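Local coordinates for disulfide bond protein A (Staphylococcus aureus, PDB 3BCI) that probably acts as a thiol:disulfide oxidoreductase of the DsbA type, passing a redox-active disulfide on to folding proteins, at residues D81-L86 with H106-L110; C23-L29 with T149-A153. One frame throughout, in Å; residues are numbered along the deposited sequence.

Interaction 1: residues D81-L86 with H106-L110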
# COMPACT_ATOMS: atom_id res chain seq x y z
N ASP A 81 3.89 -4.95 -7.14
CA ASP A 81 4.47 -4.25 -8.28
C ASP A 81 3.75 -2.92 -8.43
O ASP A 81 4.36 -1.89 -8.71
CB ASP A 81 4.31 -5.03 -9.58
CG ASP A 81 5.18 -6.27 -9.63
OD1 ASP A 81 6.28 -6.27 -9.04
OD2 ASP A 81 4.75 -7.25 -10.27
N PHE A 82 2.43 -2.96 -8.25
CA PHE A 82 1.62 -1.75 -8.36
C PHE A 82 2.09 -0.72 -7.34
O PHE A 82 2.28 0.45 -7.66
CB PHE A 82 0.15 -2.08 -8.09
CG PHE A 82 -0.77 -0.90 -8.25
CD1 PHE A 82 -1.07 -0.42 -9.51
CD2 PHE A 82 -1.28 -0.24 -7.13
CE1 PHE A 82 -1.87 0.71 -9.66
CE2 PHE A 82 -2.07 0.88 -7.27
CZ PHE A 82 -2.37 1.36 -8.54
N GLN A 83 2.27 -1.18 -6.11
CA GLN A 83 2.70 -0.32 -5.02
C GLN A 83 4.06 0.30 -5.33
O GLN A 83 4.25 1.51 -5.22
CB GLN A 83 2.73 -1.14 -3.74
CG GLN A 83 2.86 -0.35 -2.47
CD GLN A 83 2.41 -1.15 -1.26
OE1 GLN A 83 2.98 -2.19 -0.94
NE2 GLN A 83 1.37 -0.66 -0.59
N LYS A 84 5.01 -0.54 -5.73
CA LYS A 84 6.35 -0.05 -6.06
C LYS A 84 6.30 0.98 -7.18
O LYS A 84 6.89 2.06 -7.07
CB LYS A 84 7.25 -1.22 -6.47
CG LYS A 84 8.64 -0.79 -6.93
CD LYS A 84 9.54 -2.00 -7.13
CE LYS A 84 9.04 -2.89 -8.26
NZ LYS A 84 9.57 -4.28 -8.14
N GLN A 85 5.60 0.63 -8.25
CA GLN A 85 5.48 1.51 -9.41
C GLN A 85 4.75 2.81 -9.10
O GLN A 85 5.06 3.85 -9.68
CB GLN A 85 4.80 0.77 -10.56
CG GLN A 85 5.68 -0.29 -11.22
CD GLN A 85 4.94 -1.13 -12.25
OE1 GLN A 85 4.18 -0.61 -13.07
NE2 GLN A 85 5.17 -2.44 -12.21
N LEU A 86 3.79 2.77 -8.19
CA LEU A 86 3.05 3.98 -7.85
C LEU A 86 3.93 4.92 -7.01
O LEU A 86 3.98 6.12 -7.26
CB LEU A 86 1.76 3.64 -7.09
CG LEU A 86 0.81 4.83 -6.82
CD1 LEU A 86 0.50 5.55 -8.13
CD2 LEU A 86 -0.48 4.32 -6.19
N HIS A 106 -1.46 3.41 -14.53
CA HIS A 106 -0.68 2.47 -13.73
C HIS A 106 -1.32 1.09 -13.68
O HIS A 106 -0.62 0.07 -13.69
CB HIS A 106 -0.48 3.05 -12.33
CG HIS A 106 0.66 4.02 -12.25
ND1 HIS A 106 1.75 3.83 -11.44
CD2 HIS A 106 0.89 5.16 -12.94
CE1 HIS A 106 2.61 4.81 -11.62
NE2 HIS A 106 2.12 5.63 -12.53
N ILE A 107 -2.65 1.04 -13.63
CA ILE A 107 -3.33 -0.24 -13.60
C ILE A 107 -3.06 -0.99 -14.91
O ILE A 107 -2.80 -2.19 -14.91
CB ILE A 107 -4.86 -0.05 -13.40
CG1 ILE A 107 -5.12 0.54 -12.01
CG2 ILE A 107 -5.58 -1.39 -13.56
CD1 ILE A 107 -6.55 1.01 -11.79
N LYS A 108 -3.11 -0.27 -16.03
CA LYS A 108 -2.86 -0.89 -17.32
C LYS A 108 -1.41 -1.34 -17.46
O LYS A 108 -1.11 -2.28 -18.20
CB LYS A 108 -3.23 0.07 -18.46
CG LYS A 108 -4.73 0.39 -18.51
CD LYS A 108 -5.07 1.33 -19.66
CE LYS A 108 -6.57 1.59 -19.71
NZ LYS A 108 -6.91 2.55 -20.80
N GLN A 109 -0.50 -0.68 -16.74
CA GLN A 109 0.92 -1.05 -16.79
C GLN A 109 1.16 -2.42 -16.16
O GLN A 109 2.23 -2.99 -16.32
CB GLN A 109 1.77 -0.01 -16.05
CG GLN A 109 1.99 1.28 -16.81
CD GLN A 109 2.72 2.33 -15.98
OE1 GLN A 109 2.93 3.45 -16.43
NE2 GLN A 109 3.10 1.96 -14.76
N LEU A 110 0.17 -2.93 -15.44
CA LEU A 110 0.31 -4.24 -14.81
C LEU A 110 0.14 -5.35 -15.85
O LEU A 110 0.55 -6.50 -15.64
CB LEU A 110 -0.73 -4.41 -13.70
CG LEU A 110 -0.63 -3.43 -12.52
CD1 LEU A 110 -1.74 -3.72 -11.52
CD2 LEU A 110 0.73 -3.55 -11.86
O HOH W 1 1.60 1.62 -10.00
O HOH W 2 1.65 -0.30 -12.17
O HOH W 3 4.27 -4.32 -14.57
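Phe82 faces His106, Ile107 and Leu110 where helix 79-88 lies beside segment 106-110, in the helical part that DsbA proteins add to the thioredoxin fold. Its chi1 of -177° sets CG anti to the backbone N and sends the ring across toward that segment. Starting at the root, CB lies 4.1 Å from Leu110 CD2; further out, CD1 is 3.9 Å from Leu110 CD1, and CE1 comes 3.8 Å from His106 CB and also reaches Ile107 CG1. Val71 and Ser68 of helix 61-74 also touch this phenylalanine.

The imidazole of His106 sits between two very different neighbours. Leu86 CD1 covers one face as a CH-pi contact, 4.3 Å from the ring centroid, while Gln109 NE2 stands above the centre of the opposite face. At the ring edge CE1 approaches Gln85 O at 3.3 Å. A water lying in the ring plane, 2.6 Å from His106 ND1, donates to Phe82 O and so ties the imidazole to a helix carbonyl.

Toward the partly exposed side, the extended Gln85 side chain meets Gln109, their amide planes about 30° apart. The direct bond from Gln109 NE2 to Gln85 OE1 is weak, 3.3 Å long and bent to 134°. Two further waters help: one donates to both Gln85 OE1 and His106 O, the other takes a hydrogen from Gln85 NE2 and gives one to Gln109 O. Chemically, then, the two segments are joined by apolar packing around Phe82 and, beside it, by polar groups that rely more on water than on direct bonds.

Interaction 2: residues C23-L29 with T149-A153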
# COMPACT_ATOMS: atom_id res chain seq x y z
N CYS A 23 3.25 10.33 0.51
CA CYS A 23 4.26 10.59 1.52
C CYS A 23 5.68 10.25 1.07
O CYS A 23 5.99 9.10 0.72
CB CYS A 23 3.92 9.83 2.80
SG CYS A 23 5.14 9.94 4.08
N PRO A 24 6.56 11.25 1.08
CA PRO A 24 7.96 11.09 0.67
C PRO A 24 8.73 10.02 1.42
O PRO A 24 9.46 9.24 0.82
CB PRO A 24 8.55 12.48 0.87
CG PRO A 24 7.37 13.39 0.67
CD PRO A 24 6.29 12.66 1.43
N TYR A 25 8.58 10.00 2.74
CA TYR A 25 9.29 9.01 3.55
C TYR A 25 8.75 7.61 3.34
O TYR A 25 9.48 6.63 3.46
CB TYR A 25 9.21 9.39 5.04
CG TYR A 25 10.11 10.55 5.42
CD1 TYR A 25 10.89 11.20 4.47
CD2 TYR A 25 10.16 11.01 6.74
CE1 TYR A 25 11.71 12.27 4.81
CE2 TYR A 25 10.98 12.08 7.09
CZ TYR A 25 11.75 12.71 6.12
OH TYR A 25 12.56 13.77 6.47
N CYS A 26 7.46 7.51 3.01
CA CYS A 26 6.84 6.22 2.75
C CYS A 26 7.43 5.65 1.45
O CYS A 26 7.59 4.44 1.29
CB CYS A 26 5.32 6.37 2.61
SG CYS A 26 4.48 6.80 4.13
N LYS A 27 7.77 6.54 0.53
CA LYS A 27 8.37 6.15 -0.74
C LYS A 27 9.75 5.56 -0.44
O LYS A 27 10.17 4.57 -1.05
CB LYS A 27 8.49 7.38 -1.65
CG LYS A 27 9.27 7.19 -2.94
CD LYS A 27 9.24 8.48 -3.77
CE LYS A 27 10.01 8.36 -5.07
NZ LYS A 27 11.48 8.26 -4.85
N GLU A 28 10.44 6.17 0.51
CA GLU A 28 11.77 5.72 0.93
C GLU A 28 11.70 4.34 1.54
O GLU A 28 12.55 3.49 1.27
CB GLU A 28 12.36 6.68 1.95
CG GLU A 28 13.29 7.70 1.38
CD GLU A 28 13.75 8.71 2.42
OE1 GLU A 28 14.12 8.30 3.53
OE2 GLU A 28 13.74 9.91 2.13
N LEU A 29 10.70 4.11 2.38
CA LEU A 29 10.55 2.80 3.01
C LEU A 29 10.36 1.75 1.91
O LEU A 29 11.00 0.70 1.92
CB LEU A 29 9.36 2.80 3.97
CG LEU A 29 9.05 1.52 4.76
CD1 LEU A 29 8.23 1.87 5.99
CD2 LEU A 29 8.31 0.51 3.88
N THR A 149 2.52 9.02 13.62
CA THR A 149 3.45 9.27 12.52
C THR A 149 3.49 8.19 11.45
O THR A 149 3.18 7.02 11.69
CB THR A 149 4.88 9.45 13.05
OG1 THR A 149 5.21 8.35 13.90
CG2 THR A 149 5.00 10.75 13.83
N THR A 150 3.87 8.61 10.25
CA THR A 150 4.00 7.71 9.12
C THR A 150 5.29 8.11 8.42
O THR A 150 5.64 9.28 8.39
CB THR A 150 2.83 7.86 8.12
OG1 THR A 150 2.78 9.22 7.66
CG2 THR A 150 1.51 7.50 8.78
N PRO A 151 6.03 7.14 7.88
CA PRO A 151 5.65 5.72 7.92
C PRO A 151 6.05 5.04 9.22
O PRO A 151 7.03 5.42 9.86
CB PRO A 151 6.41 5.14 6.73
CG PRO A 151 7.70 5.93 6.77
CD PRO A 151 7.20 7.35 7.00
N THR A 152 5.27 4.04 9.62
CA THR A 152 5.56 3.26 10.82
C THR A 152 5.17 1.83 10.49
O THR A 152 4.24 1.59 9.72
CB THR A 152 4.77 3.75 12.06
OG1 THR A 152 3.39 3.97 11.72
CG2 THR A 152 5.38 5.04 12.61
N ALA A 153 5.91 0.87 11.04
CA ALA A 153 5.63 -0.53 10.78
C ALA A 153 5.57 -1.33 12.06
O ALA A 153 6.25 -1.02 13.03
CB ALA A 153 6.69 -1.11 9.84
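Leu29 and Cys26 turn different ways to reach Pro151: Leu29 has CG anti to its own N (chi1 -178°), while Cys26 swings SG beside the backbone N (chi1 -69°). Both end at the same atom, with Pro151 CB 3.8 Å from Leu29 CD1 and 3.6 Å from Cys26 SG. Cys26 SG lies over one face of the pyrrolidine, and Tyr25 CB meets its CD corner, 3.5 Å from Pro151 CD, although the phenol ring leads away; Pro151 CG lies near the Tyr25 carbonyl. The ring thus rests on the first two turns of helix 24-42.

The peptide bond between Thr150 and Pro151 is cis, giving the cis-proline loop that faces the CxxC motif in thioredoxin folds. Thr150 OG1 lies 4.3 Å from Cys23 SG, the sulfur at the N-cap of the helix. Both cysteines are modelled in two conformations, so sulfur distances, including the weak capping bond from Cys26 N to Cys23 SG, hold for one of them. Tyr164 adds to the packing on Tyr25 and Pro151. Van der Waals contact, without direct hydrogen bonds between the segments, sets the cis-proline loop against the Cys23-Cys26 redox pair.

How the interactions relate
Interaction 2 belongs to the thioredoxin core, joining the start of helix 24-42 to the loop leading into strand 152-155, whereas interaction 1 pairs two helices of the helical region. Their centres are about 18 Å apart, and the nearest atoms stay about 7 Å from one another. Interaction 2 is the more buried, with Tyr25 its exposed residue; interaction 1 runs from a buried Phe82 side to a partly exposed glutamine side. In one a proline ring packs against the CxxC sulfurs, Tyr25 and Leu29 by van der Waals contact alone; the other adds amides, an imidazole and bridging waters. Helix 79-88 connects them: Phe87 touches Cys26, and Lys84 reaches Asp30 and Arg38 of helix 24-42.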